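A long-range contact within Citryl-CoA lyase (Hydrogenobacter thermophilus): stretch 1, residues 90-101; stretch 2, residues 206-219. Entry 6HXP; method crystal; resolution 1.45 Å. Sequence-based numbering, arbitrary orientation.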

ATOM      1  N   ALA A  90       2.751   1.988  -4.058  1.00 17.03           N
ATOM      2  CA  ALA A  90       1.541   1.784  -4.855  1.00 17.06           C
ATOM      3  C   ALA A  90       1.851   1.104  -6.166  1.00 18.52           C
ATOM      4  O   ALA A  90       1.106   0.240  -6.631  1.00 19.56           O
ATOM      5  CB  ALA A  90       0.867   3.124  -5.097  1.00 18.65           C
ATOM      6  N   GLY A  91       2.997   1.448  -6.756  1.00 17.19           N
ATOM      7  CA  GLY A  91       3.430   0.747  -7.950  1.00 17.22           C
ATOM      8  C   GLY A  91       3.672  -0.726  -7.736  1.00 18.36           C
ATOM      9  O   GLY A  91       3.280  -1.570  -8.538  1.00 18.62           O
ATOM     10  N   VAL A  92       4.338  -1.046  -6.644  1.00 17.11           N
ATOM     11  CA  VAL A  92       4.626  -2.431  -6.282  1.00 16.18           C
ATOM     12  C   VAL A  92       3.349  -3.227  -6.077  1.00 16.73           C
ATOM     13  O   VAL A  92       3.261  -4.401  -6.452  1.00 17.63           O
ATOM     14  CB  VAL A  92       5.576  -2.493  -5.068  1.00 16.90           C
ATOM     15  CG1 VAL A  92       5.818  -3.940  -4.606  1.00 17.49           C
ATOM     16  CG2 VAL A  92       6.913  -1.807  -5.409  1.00 17.26           C
ATOM     17  N   LEU A  93       2.323  -2.604  -5.523  1.00 16.74           N
ATOM     18  CA  LEU A  93       1.045  -3.283  -5.369  1.00 16.70           C
ATOM     19  C   LEU A  93       0.491  -3.750  -6.672  1.00 18.14           C
ATOM     20  O   LEU A  93      -0.214  -4.745  -6.692  1.00 18.16           O
ATOM     21  CB  LEU A  93       0.009  -2.365  -4.722  1.00 16.82           C
ATOM     22  CG  LEU A  93       0.271  -1.998  -3.264  1.00 16.70           C
ATOM     23  CD1 LEU A  93      -0.828  -1.022  -2.772  1.00 17.42           C
ATOM     24  CD2 LEU A  93       0.344  -3.237  -2.383  1.00 17.28           C
ATOM     25  N   ALA A  94       0.762  -3.047  -7.771  1.00 16.98           N
ATOM     26  CA  ALA A  94       0.179  -3.423  -9.058  1.00 17.50           C
ATOM     27  C   ALA A  94       0.781  -4.666  -9.659  1.00 19.62           C
ATOM     28  O   ALA A  94       0.234  -5.174 -10.644  1.00 19.47           O
ATOM     29  CB  ALA A  94       0.346  -2.277 -10.066  1.00 18.39           C
ATOM     30  N   PHE A  95       1.889  -5.192  -9.105  1.00 17.98           N
ATOM     31  CA  PHE A  95       2.534  -6.393  -9.656  1.00 18.15           C
ATOM     32  C   PHE A  95       1.785  -7.666  -9.257  1.00 20.46           C
ATOM     33  O   PHE A  95       2.322  -8.512  -8.488  1.00 20.39           O
ATOM     34  CB  PHE A  95       3.996  -6.467  -9.232  1.00 18.68           C
ATOM     35  CG  PHE A  95       4.869  -5.287  -9.577  1.00 19.80           C
ATOM     36  CD1 PHE A  95       4.739  -4.644 -10.789  1.00 21.58           C
ATOM     37  CD2 PHE A  95       5.896  -4.903  -8.728  1.00 21.98           C
ATOM     38  CE1 PHE A  95       5.603  -3.580 -11.122  1.00 23.40           C
ATOM     39  CE2 PHE A  95       6.764  -3.881  -9.065  1.00 23.93           C
ATOM     40  CZ  PHE A  95       6.611  -3.232 -10.243  1.00 21.78           C
ATOM     41  N   GLY A  96       0.596  -7.818  -9.780  1.00 19.20           N
ATOM     42  CA  GLY A  96      -0.258  -8.939  -9.486  1.00 18.72           C
ATOM     43  C   GLY A  96      -0.130 -10.064 -10.471  1.00 20.33           C
ATOM     44  O   GLY A  96       0.896 -10.202 -11.152  1.00 21.19           O
ATOM     45  N   SER A  97      -1.178 -10.877 -10.534  1.00 20.89           N
ATOM     46  CA  SER A  97      -1.188 -12.045 -11.404  1.00 22.96           C
ATOM     47  C   SER A  97      -0.965 -11.750 -12.871  1.00 26.65           C
ATOM     48  O   SER A  97      -0.345 -12.572 -13.579  1.00 26.98           O
ATOM     49  CB  SER A  97      -2.461 -12.850 -11.231  1.00 25.45           C
ATOM     50  OG  SER A  97      -3.609 -12.078 -11.584  1.00 26.49           O
ATOM     51  N   ALA A  98      -1.388 -10.559 -13.324  1.00 22.86           N
ATOM     52  CA  ALA A  98      -1.248 -10.161 -14.720  1.00 23.87           C
ATOM     53  C   ALA A  98      -0.042  -9.246 -14.975  1.00 26.16           C
ATOM     54  O   ALA A  98       0.179  -8.794 -16.108  1.00 26.88           O
ATOM     55  CB  ALA A  98      -2.515  -9.441 -15.153  1.00 25.70           C
ATOM     56  N   HIS A  99       0.747  -8.953 -13.944  1.00 22.59           N
ATOM     57  CA  HIS A  99       1.846  -8.017 -14.005  1.00 21.47           C
ATOM     58  C   HIS A  99       2.959  -8.465 -13.054  1.00 23.08           C
ATOM     59  O   HIS A  99       3.485  -7.700 -12.253  1.00 22.26           O
ATOM     60  CB  HIS A  99       1.303  -6.607 -13.706  1.00 20.66           C
ATOM     61  CG  HIS A  99       2.235  -5.445 -13.912  1.00 21.62           C
ATOM     62  ND1 HIS A  99       3.240  -5.469 -14.879  1.00 23.94           N
ATOM     63  CD2 HIS A  99       2.186  -4.205 -13.385  1.00 23.38           C
ATOM     64  CE1 HIS A  99       3.773  -4.245 -14.866  1.00 23.82           C
ATOM     65  NE2 HIS A  99       3.200  -3.469 -13.969  1.00 23.54           N
ATOM     66  N   GLY A 100       3.379  -9.719 -13.224  1.00 24.05           N
ATOM     67  CA  GLY A 100       4.487 -10.272 -12.428  1.00 23.11           C
ATOM     68  C   GLY A 100       4.295 -11.700 -11.991  1.00 27.05           C
ATOM     69  O   GLY A 100       5.274 -12.451 -11.854  1.00 24.69           O
ATOM     70  N   GLY A 101       3.043 -12.105 -11.818  1.00 23.50           N
ATOM     71  CA  GLY A 101       2.745 -13.485 -11.428  1.00 25.28           C
ATOM     72  C   GLY A 101       3.218 -14.535 -12.400  1.00 26.49           C
ATOM     73  O   GLY A 101       3.509 -15.664 -12.004  1.00 26.40           O
TER
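Stretch 2 (206-219) GKGFFIIGRVPGLV

Stretch 2 is helical and lies antiparallel to stretch 1, as the pairing of nearest CA atoms indicates: Gly91 CA is 6.7 Å from Leu218 CA, Val92 CA is 6.9 Å from Ile211 CA, and Gly100 CA is 5.6 Å from Lys207 CA. The helix is kinked where the backbone N atoms of Pro216 and Gly217 make no bond to the preceding turn. Stretch 1 leaves its own helix and continues through a type I turn from Gly96 to His99, near the Lys207 end of stretch 2. Together the two bury 549 Å².

Phe95, which covers the most surface, points toward stretch 2, and its ring packs against the helix's side chains. Lys207, Phe210, Ile211, Arg214 and Leu218 recur at three- and four-residue intervals, so they line one side of the helix, and all but the first touch the Phe95 ring. Phe210 presents its edge to one face of that ring, with CE2 3.5 Å from Phe95 CD1, ring centroids 4.8 Å apart and planes at 60°. Ile211 CG1 lies 3.8 Å from Phe95 CD2, while Phe95 CZ meets Arg214 CG at 3.5 Å and Leu218 CD1 at 3.8 Å.

Lys207 approaches the backbone beyond this ring. Its side chain, with chi1 and chi3 between wells, brings NZ to Phe95 O, forming a 2.8 Å hydrogen bond to the carbonyl of the same residue whose ring is packed by the helix. Along the way its CE comes within 3.8 Å of Gly101 N. Phe210 also reaches the turn, its edge offset toward the face of His99 and its CD2 4.1 Å from Gly100 CA; the backbone angles of Gly100 by themselves call for glycine, since a CB would be jammed against His99 O; it would also sit tightly against Lys207 CG (3.4 Å) and Phe210 CD2 (3.5 Å).

At the other end, Val92 CG2 packs 3.8 Å from both Val215 CG2 and Leu218 CD1. The absence of a side chain at Gly91 leaves room for Leu218, whose CD2 would clash with a CB there.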

ATOM      1  N   GLY A 206       9.742 -15.874  -7.571  1.00 22.27           N
ATOM      2  CA  GLY A 206       9.761 -15.297  -8.908  1.00 22.53           C
ATOM      3  C   GLY A 206       9.447 -13.827  -9.014  1.00 22.87           C
ATOM      4  O   GLY A 206      10.150 -13.088  -9.706  1.00 23.61           O
ATOM      5  N   LYS A 207       8.391 -13.382  -8.328  1.00 22.81           N
ATOM      6  CA  LYS A 207       8.031 -11.981  -8.407  1.00 22.63           C
ATOM      7  C   LYS A 207       9.091 -11.123  -7.731  1.00 21.39           C
ATOM      8  O   LYS A 207       9.249  -9.950  -8.055  1.00 21.75           O
ATOM      9  CB  LYS A 207       6.645 -11.810  -7.721  1.00 27.79           C
ATOM     10  CG  LYS A 207       5.742 -10.837  -8.276  1.00 41.62           C
ATOM     11  CD  LYS A 207       4.420 -10.895  -7.460  1.00 28.18           C
ATOM     12  CE  LYS A 207       3.309 -11.647  -8.088  1.00 26.81           C
ATOM     13  NZ  LYS A 207       2.063 -11.139  -7.514  1.00 23.97           N
ATOM     14  N   GLY A 208       9.847 -11.678  -6.767  1.00 20.85           N
ATOM     15  CA  GLY A 208      10.887 -10.910  -6.092  1.00 21.12           C
ATOM     16  C   GLY A 208      11.904 -10.319  -7.012  1.00 22.30           C
ATOM     17  O   GLY A 208      12.356  -9.189  -6.810  1.00 21.30           O
ATOM     18  N   PHE A 209      12.304 -11.083  -8.044  1.00 21.45           N
ATOM     19  CA  PHE A 209      13.292 -10.576  -8.987  1.00 21.90           C
ATOM     20  C   PHE A 209      12.755  -9.382  -9.755  1.00 23.02           C
ATOM     21  O   PHE A 209      13.487  -8.384  -9.986  1.00 23.66           O
ATOM     22  CB  PHE A 209      13.788 -11.674  -9.936  1.00 23.37           C
ATOM     23  CG  PHE A 209      14.328 -12.865  -9.171  1.00 24.14           C
ATOM     24  CD1 PHE A 209      15.477 -12.756  -8.400  1.00 27.47           C
ATOM     25  CD2 PHE A 209      13.621 -14.067  -9.141  1.00 25.50           C
ATOM     26  CE1 PHE A 209      15.936 -13.857  -7.659  1.00 28.58           C
ATOM     27  CE2 PHE A 209      14.075 -15.134  -8.399  1.00 29.51           C
ATOM     28  CZ  PHE A 209      15.197 -15.004  -7.638  1.00 27.60           C
ATOM     29  N   PHE A 210      11.500  -9.466 -10.153  1.00 21.62           N
ATOM     30  CA  PHE A 210      10.818  -8.383 -10.857  1.00 20.78           C
ATOM     31  C   PHE A 210      10.669  -7.159 -10.005  1.00 23.32           C
ATOM     32  O   PHE A 210      11.034  -6.055 -10.422  1.00 23.60           O
ATOM     33  CB  PHE A 210       9.465  -8.855 -11.367  1.00 22.60           C
ATOM     34  CG  PHE A 210       8.748  -7.870 -12.239  1.00 24.53           C
ATOM     35  CD1 PHE A 210       9.336  -7.392 -13.399  1.00 31.44           C
ATOM     36  CD2 PHE A 210       7.461  -7.471 -11.954  1.00 25.76           C
ATOM     37  CE1 PHE A 210       8.651  -6.518 -14.242  1.00 32.54           C
ATOM     38  CE2 PHE A 210       6.788  -6.583 -12.795  1.00 28.77           C
ATOM     39  CZ  PHE A 210       7.398  -6.072 -13.893  1.00 29.00           C
ATOM     40  N   ILE A 211      10.294  -7.351  -8.748  1.00 19.25           N
ATOM     41  CA  ILE A 211      10.160  -6.203  -7.864  1.00 18.88           C
ATOM     42  C   ILE A 211      11.470  -5.501  -7.663  1.00 20.92           C
ATOM     43  O   ILE A 211      11.574  -4.274  -7.742  1.00 20.81           O
ATOM     44  CB  ILE A 211       9.588  -6.677  -6.510  1.00 20.39           C
ATOM     45  CG1 ILE A 211       8.131  -7.174  -6.657  1.00 22.72           C
ATOM     46  CG2 ILE A 211       9.658  -5.522  -5.467  1.00 23.36           C
ATOM     47  CD1 ILE A 211       7.696  -8.045  -5.584  1.00 26.07           C
ATOM     48  N   ILE A 212      12.526  -6.259  -7.344  1.00 18.51           N
ATOM     49  CA  ILE A 212      13.823  -5.658  -7.076  1.00 17.59           C
ATOM     50  C   ILE A 212      14.334  -4.897  -8.312  1.00 20.27           C
ATOM     51  O   ILE A 212      14.858  -3.800  -8.158  1.00 20.55           O
ATOM     52  CB  ILE A 212      14.822  -6.747  -6.658  1.00 19.81           C
ATOM     53  CG1 ILE A 212      14.462  -7.270  -5.292  1.00 19.38           C
ATOM     54  CG2 ILE A 212      16.283  -6.217  -6.685  1.00 20.55           C
ATOM     55  CD1 ILE A 212      15.145  -8.613  -4.920  1.00 19.57           C
ATOM     56  N   GLY A 213      14.164  -5.490  -9.467  1.00 19.66           N
ATOM     57  CA  GLY A 213      14.631  -4.894 -10.714  1.00 20.68           C
ATOM     58  C   GLY A 213      13.866  -3.666 -11.095  1.00 21.89           C
ATOM     59  O   GLY A 213      14.464  -2.728 -11.623  1.00 21.91           O
ATOM     60  N   ARG A 214      12.551  -3.673 -10.915  1.00 19.62           N
ATOM     61  CA  ARG A 214      11.685  -2.562 -11.388  1.00 18.95           C
ATOM     62  C   ARG A 214      11.564  -1.394 -10.423  1.00 19.88           C
ATOM     63  O   ARG A 214      11.210  -0.272 -10.831  1.00 19.23           O
ATOM     64  CB  ARG A 214      10.315  -3.111 -11.743  1.00 20.49           C
ATOM     65  CG  ARG A 214       9.265  -2.120 -12.235  1.00 21.99           C
ATOM     66  CD  ARG A 214       9.660  -1.378 -13.489  1.00 23.39           C
ATOM     67  NE  ARG A 214       9.962  -2.293 -14.592  1.00 22.78           N
ATOM     68  CZ  ARG A 214       9.079  -2.879 -15.399  1.00 26.35           C
ATOM     69  NH1 ARG A 214       7.775  -2.569 -15.323  1.00 24.28           N
ATOM     70  NH2 ARG A 214       9.489  -3.751 -16.316  1.00 27.20           N
ATOM     71  N   VAL A 215      11.801  -1.617  -9.117  1.00 17.80           N
ATOM     72  CA  VAL A 215      11.666  -0.511  -8.161  1.00 16.75           C
ATOM     73  C   VAL A 215      12.508   0.708  -8.554  1.00 18.19           C
ATOM     74  O   VAL A 215      12.008   1.819  -8.379  1.00 18.66           O
ATOM     75  CB  VAL A 215      11.936  -1.016  -6.714  1.00 19.28           C
ATOM     76  CG1 VAL A 215      12.402   0.105  -5.788  1.00 22.28           C
ATOM     77  CG2 VAL A 215      10.665  -1.653  -6.162  1.00 20.21           C
ATOM     78  N   PRO A 216      13.729   0.596  -9.096  1.00 18.24           N
ATOM     79  CA  PRO A 216      14.422   1.809  -9.528  1.00 18.02           C
ATOM     80  C   PRO A 216      13.616   2.602 -10.560  1.00 18.59           C
ATOM     81  O   PRO A 216      13.604   3.817 -10.497  1.00 19.24           O
ATOM     82  CB  PRO A 216      15.734   1.306 -10.089  1.00 19.20           C
ATOM     83  CG  PRO A 216      15.981  -0.004  -9.343  1.00 20.25           C
ATOM     84  CD  PRO A 216      14.590  -0.595  -9.226  1.00 19.67           C
ATOM     85  N   GLY A 217      12.972   1.928 -11.491  1.00 17.29           N
ATOM     86  CA  GLY A 217      12.115   2.606 -12.455  1.00 17.82           C
ATOM     87  C   GLY A 217      10.949   3.296 -11.756  1.00 18.15           C
ATOM     88  O   GLY A 217      10.617   4.449 -12.076  1.00 18.49           O
ATOM     89  N   LEU A 218      10.317   2.615 -10.782  1.00 17.29           N
ATOM     90  CA  LEU A 218       9.225   3.264 -10.049  1.00 17.26           C
ATOM     91  C   LEU A 218       9.715   4.509  -9.327  1.00 17.80           C
ATOM     92  O   LEU A 218       9.013   5.520  -9.273  1.00 17.93           O
ATOM     93  CB  LEU A 218       8.555   2.315  -9.086  1.00 17.33           C
ATOM     94  CG  LEU A 218       7.849   1.107  -9.727  1.00 20.58           C
ATOM     95  CD1 LEU A 218       7.370   0.130  -8.648  1.00 19.30           C
ATOM     96  CD2 LEU A 218       6.711   1.550 -10.622  1.00 21.52           C
ATOM     97  N   VAL A 219      10.895   4.417  -8.689  1.00 16.82           N
ATOM     98  CA  VAL A 219      11.444   5.598  -8.027  1.00 16.44           C
ATOM     99  C   VAL A 219      11.602   6.729  -9.021  1.00 17.33           C
ATOM    100  O   VAL A 219      11.242   7.886  -8.736  1.00 18.67           O
ATOM    101  CB  VAL A 219      12.803   5.246  -7.368  1.00 17.71           C
ATOM    102  CG1 VAL A 219      13.523   6.521  -6.927  1.00 17.96           C
ATOM    103  CG2 VAL A 219      12.612   4.312  -6.160  1.00 17.92           C
TER